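Local atomic coordinates of N-acyl-D-glutamate deacylase (Bordetella bronchiseptica, PDB entry 3GIP), a protein that probably hydrolyses N-acyl-D-glutamate to D-glutamate and a carboxylic acid, as a zinc-bound member of the amidohydrolase superfamily. Residues G34-I39 with A424-V429; P60-V65 with V429-D434; V246-C251 with D280-P285; K250-Q255 with F344-D349. All blocks are in the same frame, centred on the assembly; numbering follows the deposited sequence.

Overall arrangement
Strand 35-40, the outermost strand of a small sheet, is the first element used by a contact. Contact 1 pairs it with residues 424-429 and closes a loop of some 380 residues. Contact 2 starts further on, at 60-65, and ends at 429-434. It therefore crosses contact 1, sharing Val429, and ties strand 57-64 to strand 428-431. Contacts 3 and 4 both lie inside the loops closed by contacts 1 and 2. Contact 3 joins the ends of strands 243-246 and 277-281 beside the zinc. Contact 4 shares Lys250 and Cys251 with it and reaches the start of helix 348-356. Contacts 1 and 4 lie on opposite sides of the chain's centre.

Contact 1 of 4, residues G34-I39 with A424-V429; sequences GRIAAI and AWADVV
The guanidinium of Arg35 lies flat on the indole of Trp425. The two planes are 14° apart and their centres 3.8 Å apart. Arg35 CZ sits 3.4 Å from Trp425 CE2, over the ring face but shifted toward its rim, in a cation-pi contact. The Arg35 chain bends at chi2 (-96°), which brings CD over the six-membered ring as well, a CH-pi contact. NH2 of Arg35 ends 3.3 Å from Trp425 CZ2.

The backbones hold this stack in place. Arg35 and Trp425 form a single antiparallel bridge as a non-hydrogen-bonded pair. Ala426 N donates to Gly34 O (2.8 Å), and Ile36 N donates to Ala424 O (2.8 Å). Gly34 O also lies at the edge of the indole, near its plane. Ile36 CG1 comes within 4.4 Å of Ala426 CB in a small apolar patch. Ala426 centres an inverse gamma turn.

Arg417 makes a second cation-pi contact with Trp425 and a salt bridge to Asp427. The indole thus meets two arginines. Its electron-rich face would stabilise the positive charge of Arg35, and of Arg417, while two backbone bonds fasten the edge strand 35-40 to the chain leading into strand 428-431.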
loop_
_atom_site.group_PDB
_atom_site.type_symbol
_atom_site.label_atom_id
_atom_site.label_comp_id
_atom_site.label_asym_id
_atom_site.label_seq_id
_atom_site.Cartn_x
_atom_site.Cartn_y
_atom_site.Cartn_z
ATOM N N GLY A 34 -7.234 22.675 -9.887
ATOM C CA GLY A 34 -6.941 21.399 -9.257
ATOM C C GLY A 34 -8.128 20.612 -8.738
ATOM O O GLY A 34 -7.965 19.493 -8.253
ATOM N N ARG A 35 -9.321 21.181 -8.856
ATOM C CA ARG A 35 -10.530 20.532 -8.361
ATOM C C ARG A 35 -11.513 20.202 -9.473
ATOM O O ARG A 35 -11.416 20.729 -10.582
ATOM C CB ARG A 35 -11.233 21.453 -7.363
ATOM C CG ARG A 35 -10.357 21.965 -6.240
ATOM C CD ARG A 35 -10.513 21.118 -5.004
ATOM N NE ARG A 35 -9.955 21.773 -3.825
ATOM C CZ ARG A 35 -10.172 21.365 -2.581
ATOM N NH1 ARG A 35 -10.937 20.305 -2.356
ATOM N NH2 ARG A 35 -9.621 22.009 -1.562
ATOM N N ILE A 36 -12.465 19.328 -9.167
ATOM C CA ILE A 36 -13.494 18.972 -10.129
ATOM C C ILE A 36 -14.453 20.157 -10.097
ATOM O O ILE A 36 -15.135 20.391 -9.098
ATOM C CB ILE A 36 -14.219 17.677 -9.715
ATOM C CG1 ILE A 36 -13.210 16.524 -9.672
ATOM C CG2 ILE A 36 -15.343 17.369 -10.693
ATOM C CD1 ILE A 36 -13.801 15.201 -9.249
ATOM N N ALA A 37 -14.478 20.916 -11.186
ATOM C CA ALA A 37 -15.316 22.106 -11.276
ATOM C C ALA A 37 -16.732 21.844 -11.766
ATOM O O ALA A 37 -17.645 22.618 -11.475
ATOM C CB ALA A 37 -14.639 23.140 -12.177
ATOM N N ALA A 38 -16.922 20.763 -12.513
ATOM C CA ALA A 38 -18.244 20.446 -13.027
ATOM C C ALA A 38 -18.307 19.062 -13.653
ATOM O O ALA A 38 -17.290 18.509 -14.066
ATOM C CB ALA A 38 -18.664 21.493 -14.055
ATOM N N ILE A 39 -19.516 18.514 -13.709
ATOM C CA ILE A 39 -19.760 17.207 -14.300
ATOM C C ILE A 39 -21.069 17.284 -15.080
ATOM O O ILE A 39 -22.087 17.738 -14.555
ATOM C CB ILE A 39 -19.875 16.107 -13.221
ATOM C CG1 ILE A 39 -18.550 15.980 -12.465
ATOM C CG2 ILE A 39 -20.255 14.781 -13.869
ATOM C CD1 ILE A 39 -18.569 14.945 -11.356
ATOM N N ALA A 424 -14.311 18.157 -5.186
ATOM C CA ALA A 424 -13.257 17.245 -4.764
ATOM C C ALA A 424 -12.005 17.467 -5.602
ATOM O O ALA A 424 -12.074 18.031 -6.692
ATOM C CB ALA A 424 -13.733 15.804 -4.900
ATOM N N TRP A 425 -10.859 17.035 -5.084
ATOM C CA TRP A 425 -9.607 17.175 -5.812
ATOM C C TRP A 425 -9.673 16.372 -7.105
ATOM O O TRP A 425 -10.231 15.270 -7.140
ATOM C CB TRP A 425 -8.436 16.699 -4.958
ATOM C CG TRP A 425 -8.101 17.638 -3.850
ATOM C CD1 TRP A 425 -8.376 17.480 -2.523
ATOM C CD2 TRP A 425 -7.434 18.898 -3.977
ATOM N NE1 TRP A 425 -7.918 18.566 -1.811
ATOM C CE2 TRP A 425 -7.337 19.451 -2.680
ATOM C CE3 TRP A 425 -6.909 19.615 -5.061
ATOM C CZ2 TRP A 425 -6.734 20.690 -2.437
ATOM C CZ3 TRP A 425 -6.308 20.850 -4.819
ATOM C CH2 TRP A 425 -6.227 21.372 -3.514
ATOM N N ALA A 426 -9.091 16.921 -8.164
ATOM C CA ALA A 426 -9.121 16.267 -9.462
ATOM C C ALA A 426 -8.095 15.158 -9.686
ATOM O O ALA A 426 -7.250 15.255 -10.583
ATOM C CB ALA A 426 -9.009 17.312 -10.572
ATOM N N ASP A 427 -8.160 14.116 -8.856
ATOM C CA ASP A 427 -7.290 12.948 -9.016
ATOM C C ASP A 427 -8.168 12.085 -9.918
ATOM O O ASP A 427 -9.231 11.623 -9.495
ATOM C CB ASP A 427 -7.051 12.224 -7.684
ATOM C CG ASP A 427 -6.185 13.020 -6.721
ATOM O OD1 ASP A 427 -5.391 13.867 -7.181
ATOM O OD2 ASP A 427 -6.285 12.778 -5.500
ATOM N N VAL A 428 -7.735 11.874 -11.156
ATOM C CA VAL A 428 -8.547 11.132 -12.114
ATOM C C VAL A 428 -7.765 10.145 -12.963
ATOM O O VAL A 428 -6.617 10.393 -13.322
ATOM C CB VAL A 428 -9.248 12.114 -13.093
ATOM C CG1 VAL A 428 -10.229 11.371 -13.983
ATOM C CG2 VAL A 428 -9.945 13.220 -12.321
ATOM N N VAL A 429 -8.396 9.023 -13.286
ATOM C CA VAL A 429 -7.771 8.039 -14.155
ATOM C C VAL A 429 -8.776 7.694 -15.242
ATOM O O VAL A 429 -9.961 7.497 -14.968
ATOM C CB VAL A 429 -7.354 6.743 -13.410
ATOM C CG1 VAL A 429 -8.561 6.071 -12.780
ATOM C CG2 VAL A 429 -6.666 5.793 -14.387
#

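Contact 2 of 4, residues P60-V65 with V429-D434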
loop_
_atom_site.group_PDB
_atom_site.type_symbol
_atom_site.label_atom_id
_atom_site.label_comp_id
_atom_site.label_asym_id
_atom_site.label_seq_id
_atom_site.Cartn_x
_atom_site.Cartn_y
_atom_site.Cartn_z
ATOM N N PRO A 60 -12.152 7.970 -10.265
ATOM C CA PRO A 60 -11.261 8.691 -9.352
ATOM C C PRO A 60 -9.911 7.974 -9.430
ATOM O O PRO A 60 -9.870 6.763 -9.655
ATOM C CB PRO A 60 -11.908 8.486 -7.979
ATOM C CG PRO A 60 -13.331 8.085 -8.277
ATOM C CD PRO A 60 -13.196 7.243 -9.520
ATOM N N GLY A 61 -8.815 8.705 -9.254
ATOM C CA GLY A 61 -7.511 8.066 -9.292
ATOM C C GLY A 61 -7.457 6.990 -8.221
ATOM O O GLY A 61 -8.076 7.134 -7.163
ATOM N N PHE A 62 -6.725 5.910 -8.474
ATOM C CA PHE A 62 -6.654 4.836 -7.491
ATOM C C PHE A 62 -5.764 5.174 -6.303
ATOM O O PHE A 62 -4.730 5.833 -6.442
ATOM C CB PHE A 62 -6.180 3.537 -8.149
ATOM C CG PHE A 62 -6.973 3.153 -9.368
ATOM C CD1 PHE A 62 -8.347 3.380 -9.422
ATOM C CD2 PHE A 62 -6.347 2.562 -10.464
ATOM C CE1 PHE A 62 -9.084 3.025 -10.549
ATOM C CE2 PHE A 62 -7.077 2.203 -11.594
ATOM C CZ PHE A 62 -8.446 2.435 -11.637
ATOM N N ILE A 63 -6.190 4.718 -5.131
ATOM C CA ILE A 63 -5.466 4.959 -3.894
ATOM C C ILE A 63 -4.807 3.668 -3.416
ATOM O O ILE A 63 -5.484 2.723 -3.008
ATOM C CB ILE A 63 -6.424 5.505 -2.804
ATOM C CG1 ILE A 63 -7.050 6.815 -3.290
ATOM C CG2 ILE A 63 -5.670 5.726 -1.499
ATOM C CD1 ILE A 63 -7.991 7.468 -2.294
ATOM N N ASP A 64 -3.478 3.637 -3.490
ATOM C CA ASP A 64 -2.700 2.478 -3.071
ATOM C C ASP A 64 -2.492 2.579 -1.569
ATOM O O ASP A 64 -1.616 3.306 -1.102
ATOM C CB ASP A 64 -1.349 2.477 -3.790
ATOM C CG ASP A 64 -0.544 1.225 -3.521
ATOM O OD1 ASP A 64 -1.014 0.353 -2.757
ATOM O OD2 ASP A 64 0.568 1.115 -4.080
ATOM N N VAL A 65 -3.299 1.838 -0.819
ATOM C CA VAL A 65 -3.231 1.879 0.630
ATOM C C VAL A 65 -2.056 1.132 1.245
ATOM O O VAL A 65 -1.832 1.233 2.448
ATOM C CB VAL A 65 -4.549 1.361 1.260
ATOM C CG1 VAL A 65 -5.726 2.158 0.702
ATOM C CG2 VAL A 65 -4.726 -0.133 0.980
ATOM N N VAL A 429 -8.396 9.023 -13.286
ATOM C CA VAL A 429 -7.771 8.039 -14.155
ATOM C C VAL A 429 -8.776 7.694 -15.242
ATOM O O VAL A 429 -9.961 7.497 -14.968
ATOM C CB VAL A 429 -7.354 6.743 -13.410
ATOM C CG1 VAL A 429 -8.561 6.071 -12.780
ATOM C CG2 VAL A 429 -6.666 5.793 -14.387
ATOM N N VAL A 430 -8.299 7.657 -16.481
ATOM C CA VAL A 430 -9.133 7.320 -17.625
ATOM C C VAL A 430 -8.590 6.004 -18.161
ATOM O O VAL A 430 -7.397 5.896 -18.451
ATOM C CB VAL A 430 -9.031 8.396 -18.729
ATOM C CG1 VAL A 430 -9.896 8.006 -19.921
ATOM C CG2 VAL A 430 -9.460 9.745 -18.175
ATOM N N PHE A 431 -9.450 5.000 -18.285
ATOM C CA PHE A 431 -8.990 3.707 -18.774
ATOM C C PHE A 431 -10.020 2.976 -19.619
ATOM O O PHE A 431 -11.216 3.232 -19.520
ATOM C CB PHE A 431 -8.561 2.829 -17.588
ATOM C CG PHE A 431 -9.693 2.422 -16.673
ATOM C CD1 PHE A 431 -10.406 1.248 -16.904
ATOM C CD2 PHE A 431 -10.035 3.205 -15.572
ATOM C CE1 PHE A 431 -11.443 0.857 -16.052
ATOM C CE2 PHE A 431 -11.074 2.823 -14.711
ATOM C CZ PHE A 431 -11.778 1.647 -14.952
ATOM N N ASP A 432 -9.533 2.079 -20.470
ATOM C CA ASP A 432 -10.400 1.276 -21.324
ATOM C C ASP A 432 -10.782 0.057 -20.484
ATOM O O ASP A 432 -9.924 -0.746 -20.123
ATOM C CB ASP A 432 -9.640 0.832 -22.572
ATOM C CG ASP A 432 -10.532 0.140 -23.578
ATOM O OD1 ASP A 432 -11.428 -0.619 -23.152
ATOM O OD2 ASP A 432 -10.330 0.351 -24.794
ATOM N N PRO A 433 -12.075 -0.099 -20.160
ATOM C CA PRO A 433 -12.492 -1.247 -19.349
ATOM C C PRO A 433 -12.276 -2.606 -20.000
ATOM O O PRO A 433 -12.116 -3.615 -19.310
ATOM C CB PRO A 433 -13.965 -0.957 -19.078
ATOM C CG PRO A 433 -14.392 -0.236 -20.327
ATOM C CD PRO A 433 -13.237 0.716 -20.557
ATOM N N ASP A 434 -12.261 -2.632 -21.328
ATOM C CA ASP A 434 -12.094 -3.888 -22.042
ATOM C C ASP A 434 -10.655 -4.331 -22.252
ATOM O O ASP A 434 -10.405 -5.506 -22.507
ATOM C CB ASP A 434 -12.804 -3.825 -23.396
ATOM C CG ASP A 434 -14.307 -3.691 -23.257
ATOM O OD1 ASP A 434 -14.872 -4.283 -22.315
ATOM O OD2 ASP A 434 -14.925 -3.005 -24.095
#
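Val429 and Phe62 are brought together by their first torsions. Val429 has CG1 between its backbone N and carbonyl carbon (chi1 60°), which sends this methyl toward residues 60-65. Phe62 has CG anti to its carbonyl carbon (chi1 -52°), and its ring swings back to meet the methyl.

Val429 CG1 lies over one face of the Phe62 ring, 4.1 Å from the ring centroid. It is offset toward the rim, and Phe62 CE1 and CZ both lie 3.8 Å from Val429 CG1. This is a CH-pi contact. The same methyl, Val429 CG1, touches Pro60 O at 3.5 Å. Phe431, two residues on along the strand, also points toward residues 60-65. Its CE2 meets Phe62 CZ at 4.1 Å, at the edge of the Phe62 ring and near the plane of that ring. The two phenylalanine side chains cross at about a right angle.

Just beside the contact, a backbone hydrogen bond between Gly61 and Asp427 joins the two strands. Met404 touches Phe62 and Leu397 touches Phe431, both from helix 397-404.

All the residues that touch here are buried. The side chains meet through methyl and ring carbons, so the contact rests on dispersion and on exclusion of water. It packs side chains between strand 57-64, which also pairs with strand 87-92, and its antiparallel neighbour 428-431.

Contact 3 of 4, residues V246-C251 with D280-P285. With ZN (zinc ion), chain F; FMT (formic acid), chain D.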
loop_
_atom_site.group_PDB
_atom_site.type_symbol
_atom_site.label_atom_id
_atom_site.label_comp_id
_atom_site.label_asym_id
_atom_site.label_seq_id
_atom_site.Cartn_x
_atom_site.Cartn_y
_atom_site.Cartn_z
ATOM N N VAL A 246 -6.094 -4.612 8.429
ATOM C CA VAL A 246 -5.265 -5.810 8.364
ATOM C C VAL A 246 -4.589 -5.779 6.996
ATOM O O VAL A 246 -5.236 -5.978 5.969
ATOM C CB VAL A 246 -6.105 -7.102 8.484
ATOM C CG1 VAL A 246 -5.185 -8.317 8.413
ATOM C CG2 VAL A 246 -6.886 -7.098 9.796
ATOM N N SER A 247 -3.288 -5.508 6.995
ATOM C CA SER A 247 -2.511 -5.415 5.765
ATOM C C SER A 247 -2.349 -6.727 5.011
ATOM O O SER A 247 -2.255 -7.796 5.614
ATOM C CB SER A 247 -1.121 -4.854 6.074
ATOM O OG SER A 247 -1.212 -3.550 6.623
ATOM N N HIS A 248 -2.300 -6.612 3.686
ATOM C CA HIS A 248 -2.117 -7.746 2.783
ATOM C C HIS A 248 -2.560 -9.066 3.399
ATOM O O HIS A 248 -1.763 -9.986 3.588
ATOM C CB HIS A 248 -0.645 -7.826 2.321
ATOM C CG HIS A 248 0.371 -7.651 3.416
ATOM N ND1 HIS A 248 0.370 -8.404 4.569
ATOM C CD2 HIS A 248 1.469 -6.860 3.488
ATOM C CE1 HIS A 248 1.422 -8.091 5.303
ATOM N NE2 HIS A 248 2.107 -7.156 4.669
ATOM N N HIS A 249 -3.851 -9.158 3.699
ATOM C CA HIS A 249 -4.390 -10.353 4.324
ATOM C C HIS A 249 -4.245 -11.565 3.420
ATOM O O HIS A 249 -4.581 -11.525 2.230
ATOM C CB HIS A 249 -5.850 -10.139 4.715
ATOM C CG HIS A 249 -6.373 -11.187 5.644
ATOM N ND1 HIS A 249 -5.597 -11.756 6.632
ATOM C CD2 HIS A 249 -7.591 -11.770 5.737
ATOM C CE1 HIS A 249 -6.316 -12.647 7.292
ATOM N NE2 HIS A 249 -7.528 -12.674 6.768
ATOM N N LYS A 250 -3.749 -12.649 4.007
ATOM C CA LYS A 250 -3.487 -13.870 3.262
ATOM C C LYS A 250 -3.300 -15.044 4.209
ATOM O O LYS A 250 -3.150 -14.865 5.419
ATOM C CB LYS A 250 -2.187 -13.703 2.475
ATOM C CG LYS A 250 -0.959 -13.649 3.397
ATOM C CD LYS A 250 0.344 -13.484 2.633
ATOM C CE LYS A 250 0.583 -12.045 2.240
ATOM N NZ LYS A 250 0.878 -11.176 3.430
ATOM N N CYS A 251 -3.290 -16.241 3.629
ATOM C CA CYS A 251 -3.067 -17.484 4.358
ATOM C C CYS A 251 -1.967 -18.223 3.598
ATOM O O CYS A 251 -2.177 -18.699 2.480
ATOM C CB CYS A 251 -4.345 -18.321 4.403
ATOM S SG CYS A 251 -5.668 -17.543 5.355
ATOM N N ASP A 280 -6.731 -5.181 3.133
ATOM C CA ASP A 280 -6.329 -4.997 1.751
ATOM C C ASP A 280 -5.536 -6.194 1.262
ATOM O O ASP A 280 -5.006 -6.976 2.059
ATOM C CB ASP A 280 -5.531 -3.686 1.573
ATOM C CG ASP A 280 -4.332 -3.577 2.507
ATOM O OD1 ASP A 280 -3.319 -4.275 2.288
ATOM O OD2 ASP A 280 -4.405 -2.780 3.468
ATOM N N ILE A 281 -5.494 -6.351 -0.055
ATOM C CA ILE A 281 -4.749 -7.435 -0.682
ATOM C C ILE A 281 -4.139 -6.959 -1.991
ATOM O O ILE A 281 -4.490 -5.894 -2.507
ATOM C CB ILE A 281 -5.664 -8.655 -1.047
ATOM C CG1 ILE A 281 -6.764 -8.234 -2.034
ATOM C CG2 ILE A 281 -6.272 -9.258 0.195
ATOM C CD1 ILE A 281 -6.384 -8.337 -3.516
ATOM N N TYR A 282 -3.197 -7.746 -2.501
ATOM C CA TYR A 282 -2.625 -7.512 -3.817
ATOM C C TYR A 282 -3.096 -8.792 -4.514
ATOM O O TYR A 282 -3.187 -9.849 -3.886
ATOM C CB TYR A 282 -1.091 -7.368 -3.791
ATOM C CG TYR A 282 -0.342 -8.329 -2.908
ATOM C CD1 TYR A 282 -0.112 -9.646 -3.308
ATOM C CD2 TYR A 282 0.157 -7.918 -1.674
ATOM C CE1 TYR A 282 0.595 -10.528 -2.500
ATOM C CE2 TYR A 282 0.863 -8.788 -0.858
ATOM C CZ TYR A 282 1.079 -10.093 -1.275
ATOM O OH TYR A 282 1.776 -10.956 -0.467
ATOM N N PRO A 283 -3.436 -8.705 -5.806
ATOM C CA PRO A 283 -3.927 -9.854 -6.578
ATOM C C PRO A 283 -2.922 -10.891 -7.064
ATOM O O PRO A 283 -2.832 -11.147 -8.262
ATOM C CB PRO A 283 -4.659 -9.178 -7.727
ATOM C CG PRO A 283 -3.745 -8.020 -8.023
ATOM C CD PRO A 283 -3.414 -7.488 -6.635
ATOM N N TYR A 284 -2.187 -11.499 -6.131
ATOM C CA TYR A 284 -1.186 -12.516 -6.459
ATOM C C TYR A 284 -1.106 -13.553 -5.344
ATOM O O TYR A 284 -1.297 -13.227 -4.169
ATOM C CB TYR A 284 0.199 -11.885 -6.628
ATOM C CG TYR A 284 0.275 -10.770 -7.641
ATOM C CD1 TYR A 284 0.735 -10.998 -8.940
ATOM C CD2 TYR A 284 -0.082 -9.471 -7.291
ATOM C CE1 TYR A 284 0.842 -9.950 -9.859
ATOM C CE2 TYR A 284 0.013 -8.425 -8.198
ATOM C CZ TYR A 284 0.477 -8.665 -9.477
ATOM O OH TYR A 284 0.598 -7.617 -10.360
ATOM N N PRO A 285 -0.806 -14.815 -5.696
ATOM C CA PRO A 285 -0.702 -15.895 -4.712
ATOM C C PRO A 285 0.711 -16.109 -4.170
ATOM O O PRO A 285 1.036 -17.186 -3.680
ATOM C CB PRO A 285 -1.203 -17.100 -5.489
ATOM C CG PRO A 285 -0.589 -16.859 -6.826
ATOM C CD PRO A 285 -0.838 -15.367 -7.064
HETATM ZN ZN ZN F . 3.939 -6.377 5.358
HETATM C C FMT D . 3.894 -9.652 1.784
HETATM O O1 FMT D . 4.547 -9.584 0.771
HETATM O O2 FMT D . 2.585 -9.909 1.712
HETATM O O HOH W 1 -2.307 -2.045 4.688
HETATM O O HOH W 2 -2.601 -9.852 0.080
#
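Asp280 answers several backbone groups of residues 246-251. His248 N donates to Asp280 OD1 (2.9 Å), coming from above the carboxylate plane. His249 N donates to Asp280 O (3.0 Å). Asp280 N gives a weak bond to Val246 O. The other carboxylate oxygen, Asp280 OD2, accepts from a water at 2.5 Å, and this water also bonds Ser247 OG.

These bonds fix the backbone at His248, consistent with a second-shell role in placing this zinc ligand. His248 NE2 binds the zinc ion at 2.1 Å, and Cys95 and His218 are further ligands. His248 ND1 makes a weak hydrogen bond to Glu222. One face of the His248 ring has formate O2 above it, and the opposite face has Ser247 CB.

Lys250 NZ donates to His248 O (2.9 Å) and pairs with the same Glu222 in a salt bridge. Lys250 NZ also donates to formate O2 at 2.7 Å. Bends at chi3 and chi4 of Lys250 fold the chain back to reach them. Tyr282 OH also donates to formate O2 (2.5 Å), which lies at the edge of the Tyr282 ring and in its plane. Arg376 and Ser288 bind the same formate.

The contact lies where strands 243-246 and 277-281 end beside the zinc, as in amidohydrolase barrels. Formate probably came from the crystallisation liquor. Its bonds to several donors are consistent with a pocket that can hold a substrate carboxylate.

Contact 4 of 4, residues K250-Q255 with F344-D349; sequences KCMMPQ and FAMDED. With FMT (formic acid), chain D.
The loop after strand 243-246 meets the lead-in to helix 348-356, and Met253 and Ala345 carry the bond between them. Met253 N donates to Ala345 O (2.8 Å, N-H...O angle 149°). The same oxygen accepts from Trp257 NE1, so it is gripped twice. A water makes a second link: it donates to Cys251 O (2.8 Å) and accepts from Asp347 N (2.9 Å).

The side chains close up beside these bonds. Met346 is bent at chi2 (95°) and chi3, which lays its thioether across Lys250. Its CE and SD both sit 3.8 Å from Lys250 CD. Met346 SD also meets Met252 CG at 4.0 Å, the two side chains crossing obliquely. The end of Met252 turns to Ala345, with CE 4.0 Å from Ala345 CB.

Asp347 is the N-cap of the helix, and its OD1 accepts from Asp349 N (3.0 Å). Met346 N is bonded in turn to Pro285 O.

The backbone bond and the bridging water join the two loops. The thioether of Met346 gives an apolar cover to the aliphatic part of Lys250, a residue near the zinc site.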
loop_
_atom_site.group_PDB
_atom_site.type_symbol
_atom_site.label_atom_id
_atom_site.label_comp_id
_atom_site.label_asym_id
_atom_site.label_seq_id
_atom_site.Cartn_x
_atom_site.Cartn_y
_atom_site.Cartn_z
ATOM N N LYS A 250 -3.749 -12.649 4.007
ATOM C CA LYS A 250 -3.487 -13.870 3.262
ATOM C C LYS A 250 -3.300 -15.044 4.209
ATOM O O LYS A 250 -3.150 -14.865 5.419
ATOM C CB LYS A 250 -2.187 -13.703 2.475
ATOM C CG LYS A 250 -0.959 -13.649 3.397
ATOM C CD LYS A 250 0.344 -13.484 2.633
ATOM C CE LYS A 250 0.583 -12.045 2.240
ATOM N NZ LYS A 250 0.878 -11.176 3.430
ATOM N N CYS A 251 -3.290 -16.241 3.629
ATOM C CA CYS A 251 -3.067 -17.484 4.358
ATOM C C CYS A 251 -1.967 -18.223 3.598
ATOM O O CYS A 251 -2.177 -18.699 2.480
ATOM C CB CYS A 251 -4.345 -18.321 4.403
ATOM S SG CYS A 251 -5.668 -17.543 5.355
ATOM N N MET A 252 -0.787 -18.300 4.205
ATOM C CA MET A 252 0.364 -18.943 3.583
ATOM C C MET A 252 0.529 -20.416 3.940
ATOM O O MET A 252 0.296 -20.817 5.081
ATOM C CB MET A 252 1.637 -18.182 3.954
ATOM C CG MET A 252 1.637 -16.729 3.485
ATOM S SD MET A 252 3.169 -15.878 3.929
ATOM C CE MET A 252 4.295 -16.577 2.703
ATOM N N MET A 253 0.951 -21.192 2.943
ATOM C CA MET A 253 1.175 -22.637 3.044
ATOM C C MET A 253 -0.134 -23.424 2.954
ATOM O O MET A 253 -1.133 -23.075 3.581
ATOM C CB MET A 253 1.947 -22.975 4.322
ATOM C CG MET A 253 3.323 -22.313 4.366
ATOM S SD MET A 253 4.347 -22.837 5.752
ATOM C CE MET A 253 5.097 -24.261 5.073
ATOM N N PRO A 254 -0.136 -24.509 2.164
ATOM C CA PRO A 254 -1.296 -25.377 1.942
ATOM C C PRO A 254 -2.129 -25.776 3.153
ATOM O O PRO A 254 -3.353 -25.812 3.070
ATOM C CB PRO A 254 -0.690 -26.586 1.237
ATOM C CG PRO A 254 0.423 -25.981 0.455
ATOM C CD PRO A 254 1.046 -25.043 1.464
ATOM N N GLN A 255 -1.478 -26.080 4.270
ATOM C CA GLN A 255 -2.214 -26.492 5.460
ATOM C C GLN A 255 -3.081 -25.368 6.018
ATOM O O GLN A 255 -3.991 -25.615 6.807
ATOM C CB GLN A 255 -1.254 -26.983 6.556
ATOM C CG GLN A 255 -0.348 -25.906 7.132
ATOM C CD GLN A 255 0.984 -25.811 6.421
ATOM O OE1 GLN A 255 1.102 -26.161 5.246
ATOM N NE2 GLN A 255 1.999 -25.324 7.130
ATOM N N PHE A 344 5.949 -18.298 -3.023
ATOM C CA PHE A 344 4.748 -18.764 -3.713
ATOM C C PHE A 344 4.037 -19.710 -2.760
ATOM O O PHE A 344 4.212 -20.924 -2.830
ATOM C CB PHE A 344 5.170 -19.472 -5.002
ATOM C CG PHE A 344 5.881 -18.567 -5.967
ATOM C CD1 PHE A 344 5.164 -17.634 -6.716
ATOM C CD2 PHE A 344 7.268 -18.607 -6.095
ATOM C CE1 PHE A 344 5.814 -16.756 -7.575
ATOM C CE2 PHE A 344 7.929 -17.731 -6.954
ATOM C CZ PHE A 344 7.201 -16.803 -7.696
ATOM N N ALA A 345 3.217 -19.148 -1.874
ATOM C CA ALA A 345 2.563 -19.961 -0.857
ATOM C C ALA A 345 1.074 -19.782 -0.614
ATOM O O ALA A 345 0.552 -20.319 0.361
ATOM C CB ALA A 345 3.309 -19.781 0.467
ATOM N N MET A 346 0.381 -19.046 -1.476
ATOM C CA MET A 346 -1.048 -18.844 -1.273
ATOM C C MET A 346 -1.907 -19.480 -2.360
ATOM O O MET A 346 -1.408 -19.879 -3.410
ATOM C CB MET A 346 -1.369 -17.347 -1.183
ATOM C CG MET A 346 -0.742 -16.628 0.015
ATOM S SD MET A 346 0.831 -15.811 -0.350
ATOM C CE MET A 346 0.247 -14.287 -1.093
ATOM N N ASP A 347 -3.203 -19.570 -2.079
ATOM C CA ASP A 347 -4.185 -20.134 -3.003
ATOM C C ASP A 347 -4.904 -18.964 -3.667
ATOM O O ASP A 347 -5.596 -18.192 -2.999
ATOM C CB ASP A 347 -5.180 -21.001 -2.224
ATOM C CG ASP A 347 -6.296 -21.559 -3.096
ATOM O OD1 ASP A 347 -6.282 -21.339 -4.327
ATOM O OD2 ASP A 347 -7.192 -22.226 -2.538
ATOM N N GLU A 348 -4.732 -18.825 -4.979
ATOM C CA GLU A 348 -5.359 -17.727 -5.708
ATOM C C GLU A 348 -6.865 -17.642 -5.479
ATOM O O GLU A 348 -7.425 -16.550 -5.440
ATOM C CB GLU A 348 -5.089 -17.850 -7.209
ATOM C CG GLU A 348 -5.519 -16.621 -8.000
ATOM C CD GLU A 348 -5.446 -16.826 -9.502
ATOM O OE1 GLU A 348 -4.489 -17.477 -9.971
ATOM O OE2 GLU A 348 -6.341 -16.324 -10.217
ATOM N N ASP A 349 -7.535 -18.780 -5.337
ATOM C CA ASP A 349 -8.977 -18.733 -5.117
ATOM C C ASP A 349 -9.288 -18.054 -3.791
ATOM O O ASP A 349 -10.315 -17.390 -3.656
ATOM C CB ASP A 349 -9.594 -20.137 -5.134
ATOM C CG ASP A 349 -9.587 -20.762 -6.512
ATOM O OD1 ASP A 349 -9.646 -20.013 -7.511
ATOM O OD2 ASP A 349 -9.542 -22.008 -6.595
HETATM C C FMT D . 3.894 -9.652 1.784
HETATM O O1 FMT D . 4.547 -9.584 0.771
HETATM O O2 FMT D . 2.585 -9.909 1.712
HETATM O O HOH W 3 -4.236 -18.709 0.537
#